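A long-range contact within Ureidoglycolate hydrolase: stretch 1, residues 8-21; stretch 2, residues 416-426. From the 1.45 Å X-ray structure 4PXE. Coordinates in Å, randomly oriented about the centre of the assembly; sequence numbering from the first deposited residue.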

# COMPACT_ATOMS: atom_id res chain seq x y z
N ASN A 8 16.89 -45.74 -30.17
CA ASN A 8 17.91 -44.70 -30.13
C ASN A 8 17.84 -43.90 -28.83
O ASN A 8 17.12 -44.26 -27.90
CB ASN A 8 17.78 -43.78 -31.34
CG ASN A 8 16.36 -43.23 -31.52
OD1 ASN A 8 15.58 -43.16 -30.57
ND2 ASN A 8 16.04 -42.84 -32.74
N LEU A 9 18.59 -42.80 -28.77
CA LEU A 9 18.54 -41.95 -27.59
C LEU A 9 17.13 -41.42 -27.32
O LEU A 9 16.63 -41.53 -26.20
CB LEU A 9 19.52 -40.78 -27.73
CG LEU A 9 19.51 -39.84 -26.52
CD1 LEU A 9 19.92 -40.59 -25.26
CD2 LEU A 9 20.41 -38.66 -26.78
N ALA A 10 16.49 -40.88 -28.35
CA ALA A 10 15.14 -40.33 -28.22
C ALA A 10 14.14 -41.31 -27.64
O ALA A 10 13.40 -40.98 -26.71
CB ALA A 10 14.64 -39.80 -29.57
N SER A 11 14.13 -42.53 -28.16
CA SER A 11 13.16 -43.52 -27.70
C SER A 11 13.45 -43.99 -26.28
O SER A 11 12.56 -44.50 -25.60
CB SER A 11 13.09 -44.70 -28.67
OG SER A 11 14.30 -45.42 -28.68
N SER A 12 14.69 -43.82 -25.83
CA SER A 12 15.10 -44.26 -24.50
C SER A 12 14.79 -43.25 -23.39
O SER A 12 14.90 -43.58 -22.22
CB SER A 12 16.59 -44.56 -24.46
OG SER A 12 17.34 -43.36 -24.39
N LEU A 13 14.44 -42.02 -23.76
CA LEU A 13 14.22 -40.98 -22.76
C LEU A 13 12.96 -41.26 -21.96
O LEU A 13 11.87 -41.39 -22.53
CB LEU A 13 14.13 -39.61 -23.43
CG LEU A 13 15.33 -39.16 -24.28
CD1 LEU A 13 15.09 -37.76 -24.84
CD2 LEU A 13 16.63 -39.22 -23.49
N SER A 14 13.09 -41.37 -20.64
CA SER A 14 11.90 -41.50 -19.79
C SER A 14 12.01 -40.60 -18.57
O SER A 14 13.03 -40.56 -17.89
CB SER A 14 11.66 -42.96 -19.39
OG SER A 14 12.59 -43.39 -18.42
N VAL A 15 10.93 -39.88 -18.31
CA VAL A 15 10.85 -38.89 -17.26
C VAL A 15 10.06 -39.45 -16.10
O VAL A 15 9.08 -40.17 -16.30
CB VAL A 15 10.15 -37.60 -17.78
CG1 VAL A 15 9.92 -36.59 -16.67
CG2 VAL A 15 10.94 -36.98 -18.93
N ASP A 16 10.47 -39.12 -14.88
CA ASP A 16 9.67 -39.45 -13.71
C ASP A 16 8.65 -38.33 -13.56
O ASP A 16 8.88 -37.37 -12.81
CB ASP A 16 10.57 -39.52 -12.47
CG ASP A 16 9.82 -39.95 -11.22
OD1 ASP A 16 8.58 -40.09 -11.26
OD2 ASP A 16 10.49 -40.13 -10.18
N ALA A 17 7.53 -38.43 -14.27
CA ALA A 17 6.54 -37.35 -14.27
C ALA A 17 5.90 -37.06 -12.90
O ALA A 17 5.81 -35.91 -12.50
CB ALA A 17 5.49 -37.56 -15.36
N PRO A 18 5.45 -38.10 -12.16
CA PRO A 18 4.92 -37.81 -10.83
C PRO A 18 5.99 -37.28 -9.88
O PRO A 18 5.69 -36.48 -8.99
CB PRO A 18 4.43 -39.17 -10.33
CG PRO A 18 4.24 -39.98 -11.55
CD PRO A 18 5.25 -39.51 -12.54
N GLY A 19 7.23 -37.73 -10.06
CA GLY A 19 8.32 -37.28 -9.20
C GLY A 19 8.62 -35.81 -9.41
O GLY A 19 8.82 -35.05 -8.44
N LEU A 20 8.63 -35.39 -10.67
CA LEU A 20 8.81 -33.97 -10.98
C LEU A 20 7.66 -33.13 -10.40
O LEU A 20 7.88 -32.06 -9.84
CB LEU A 20 8.94 -33.77 -12.49
CG LEU A 20 9.12 -32.34 -13.01
CD1 LEU A 20 10.32 -31.68 -12.34
CD2 LEU A 20 9.28 -32.36 -14.52
N GLN A 21 6.43 -33.62 -10.52
CA GLN A 21 5.30 -32.94 -9.91
C GLN A 21 5.47 -32.78 -8.41
O GLN A 21 5.17 -31.73 -7.84
CB GLN A 21 3.97 -33.65 -10.20
CG GLN A 21 2.79 -32.94 -9.57
CD GLN A 21 2.59 -31.59 -10.19
OE1 GLN A 21 2.72 -31.44 -11.40
NE2 GLN A 21 2.28 -30.60 -9.36
N GLY A 416 8.18 -31.42 -22.33
CA GLY A 416 9.15 -30.34 -22.36
C GLY A 416 10.53 -30.80 -21.91
O GLY A 416 11.54 -30.44 -22.51
N VAL A 417 10.57 -31.59 -20.84
CA VAL A 417 11.83 -32.14 -20.34
C VAL A 417 12.49 -33.05 -21.39
O VAL A 417 13.71 -32.99 -21.58
CB VAL A 417 11.63 -32.90 -19.00
CG1 VAL A 417 12.87 -33.71 -18.64
CG2 VAL A 417 11.28 -31.92 -17.88
N LYS A 418 11.70 -33.86 -22.08
CA LYS A 418 12.27 -34.72 -23.11
C LYS A 418 12.86 -33.91 -24.25
O LYS A 418 13.96 -34.23 -24.72
CB LYS A 418 11.22 -35.69 -23.66
CG LYS A 418 10.81 -36.77 -22.68
CD LYS A 418 9.69 -37.60 -23.27
CE LYS A 418 9.23 -38.67 -22.31
NZ LYS A 418 7.97 -39.31 -22.77
N VAL A 419 12.15 -32.88 -24.71
CA VAL A 419 12.69 -32.02 -25.76
C VAL A 419 13.96 -31.32 -25.28
O VAL A 419 14.95 -31.23 -26.02
CB VAL A 419 11.65 -31.00 -26.24
CG1 VAL A 419 12.28 -29.99 -27.21
CG2 VAL A 419 10.47 -31.71 -26.88
N LEU A 420 13.96 -30.85 -24.04
CA LEU A 420 15.15 -30.24 -23.47
C LEU A 420 16.33 -31.21 -23.42
O LEU A 420 17.44 -30.86 -23.84
CB LEU A 420 14.86 -29.68 -22.08
CG LEU A 420 16.04 -29.00 -21.39
CD1 LEU A 420 16.55 -27.82 -22.22
CD2 LEU A 420 15.64 -28.53 -19.99
N SER A 421 16.10 -32.42 -22.92
CA SER A 421 17.13 -33.45 -22.86
C SER A 421 17.74 -33.72 -24.23
O SER A 421 18.97 -33.77 -24.40
CB SER A 421 16.54 -34.75 -22.33
OG SER A 421 16.12 -34.63 -20.98
N LEU A 422 16.88 -33.91 -25.22
CA LEU A 422 17.33 -34.31 -26.54
C LEU A 422 18.02 -33.15 -27.25
O LEU A 422 19.00 -33.35 -27.97
CB LEU A 422 16.15 -34.85 -27.36
CG LEU A 422 16.48 -35.50 -28.70
CD1 LEU A 422 17.59 -36.55 -28.57
CD2 LEU A 422 15.22 -36.11 -29.27
N THR A 423 17.52 -31.93 -27.05
CA THR A 423 18.16 -30.76 -27.64
C THR A 423 19.54 -30.50 -27.01
O THR A 423 20.50 -30.21 -27.72
CB THR A 423 17.27 -29.49 -27.51
OG1 THR A 423 15.98 -29.75 -28.08
CG2 THR A 423 17.91 -28.32 -28.26
N LEU A 424 19.64 -30.64 -25.69
CA LEU A 424 20.93 -30.53 -24.99
C LEU A 424 21.92 -31.54 -25.55
O LEU A 424 23.09 -31.21 -25.78
CB LEU A 424 20.76 -30.78 -23.49
CG LEU A 424 20.11 -29.68 -22.66
CD1 LEU A 424 19.81 -30.22 -21.27
CD2 LEU A 424 20.99 -28.44 -22.59
N ALA A 425 21.45 -32.77 -25.73
CA ALA A 425 22.29 -33.87 -26.21
C ALA A 425 22.80 -33.56 -27.61
O ALA A 425 24.00 -33.72 -27.90
CB ALA A 425 21.50 -35.16 -26.20
N LYS A 426 21.89 -33.13 -28.49
CA LYS A 426 22.27 -32.82 -29.86
C LYS A 426 23.29 -31.69 -29.92
O LYS A 426 24.29 -31.77 -30.64
CB LYS A 426 21.04 -32.46 -30.70
CG LYS A 426 20.09 -33.62 -30.95
CD LYS A 426 18.86 -33.15 -31.72
CE LYS A 426 17.95 -34.33 -32.04
NZ LYS A 426 18.62 -35.38 -32.86
O HOH W 1 8.97 -42.15 -22.03

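Separated by 397 residues or more at every touching pair, the two stretches of this ureidoglycolate hydrolase chain meet through apolar side chains, burying 440 Å² in all. Stretch 2 is one continuous run of helix, its backbone bonds of 2.8 to 3.0 Å (from Leu420 N to Gly416 O through Lys426 N to Leu422 O) leaving a regular, ridged surface. Stretch 1 passes along that surface from a weakly bonded helical turn, through an extended segment at Leu13 to Val15, into a second helix. It runs against the direction of stretch 2: Ala10 lies across from Leu422 and Leu13 from Lys418, the CA atoms of each pair 6.6 Å apart.

Leu13 is the main bump. Buried and pointing toward the helix, it reaches into the hollow between Lys418, Ser421 and Leu422, where its CD1 lies 3.7 Å from Lys418 O, 4.2 Å from Ser421 CB and 4.0 Å from Leu422 CB. The carbonyl it touches is already engaged, accepting from Leu422 N at 3.0 Å, so the methyl packs over a helical bond rather than leaving an acceptor unpaired. Ser421 suits this apolar floor because its hydroxyl turns back to its own helix, OG donating to Val417 O at 3.0 Å.

Leu422 returns the gesture. Its CA-to-CB bond points sideways, but its end comes nearer and meets the first turn of stretch 1: CD2 sits 3.7 Å from Ala10 CB, and CD1 4.0 Å from Leu9 CD2. The single methyl of Ala10 meets the leucine tip, while Leu9 CD2 also rests 3.7 Å from Ala425 CB, a long side chain meeting a short one. Behind this turn, Ser11 N donates to Asn8 OD1 at 2.9 Å and Ser12 OG to Leu9 O at 2.7 Å, side-chain bonds that supplement its weak backbone bonding.

Farther along, Val15 fits its CG2 against Val417 CG1 and Lys418 CG, 3.8 Å from each; the lysine contributes its aliphatic stem. Leu20, on the second helix, adds its CD2 at 3.9 Å from Val417 CG2, so Val417 receives a methyl from each of two residues. Asp16, beyond reach of stretch 2, caps that helix by accepting from Gly19 N at OD1, 3.0 Å away.

No direct hydrogen bond crosses between the stretches. The polar link is a water, which donates to Leu13 O at 3.0 Å and accepts from Lys418 NZ at 3.1 Å, using the far end of the extended lysine.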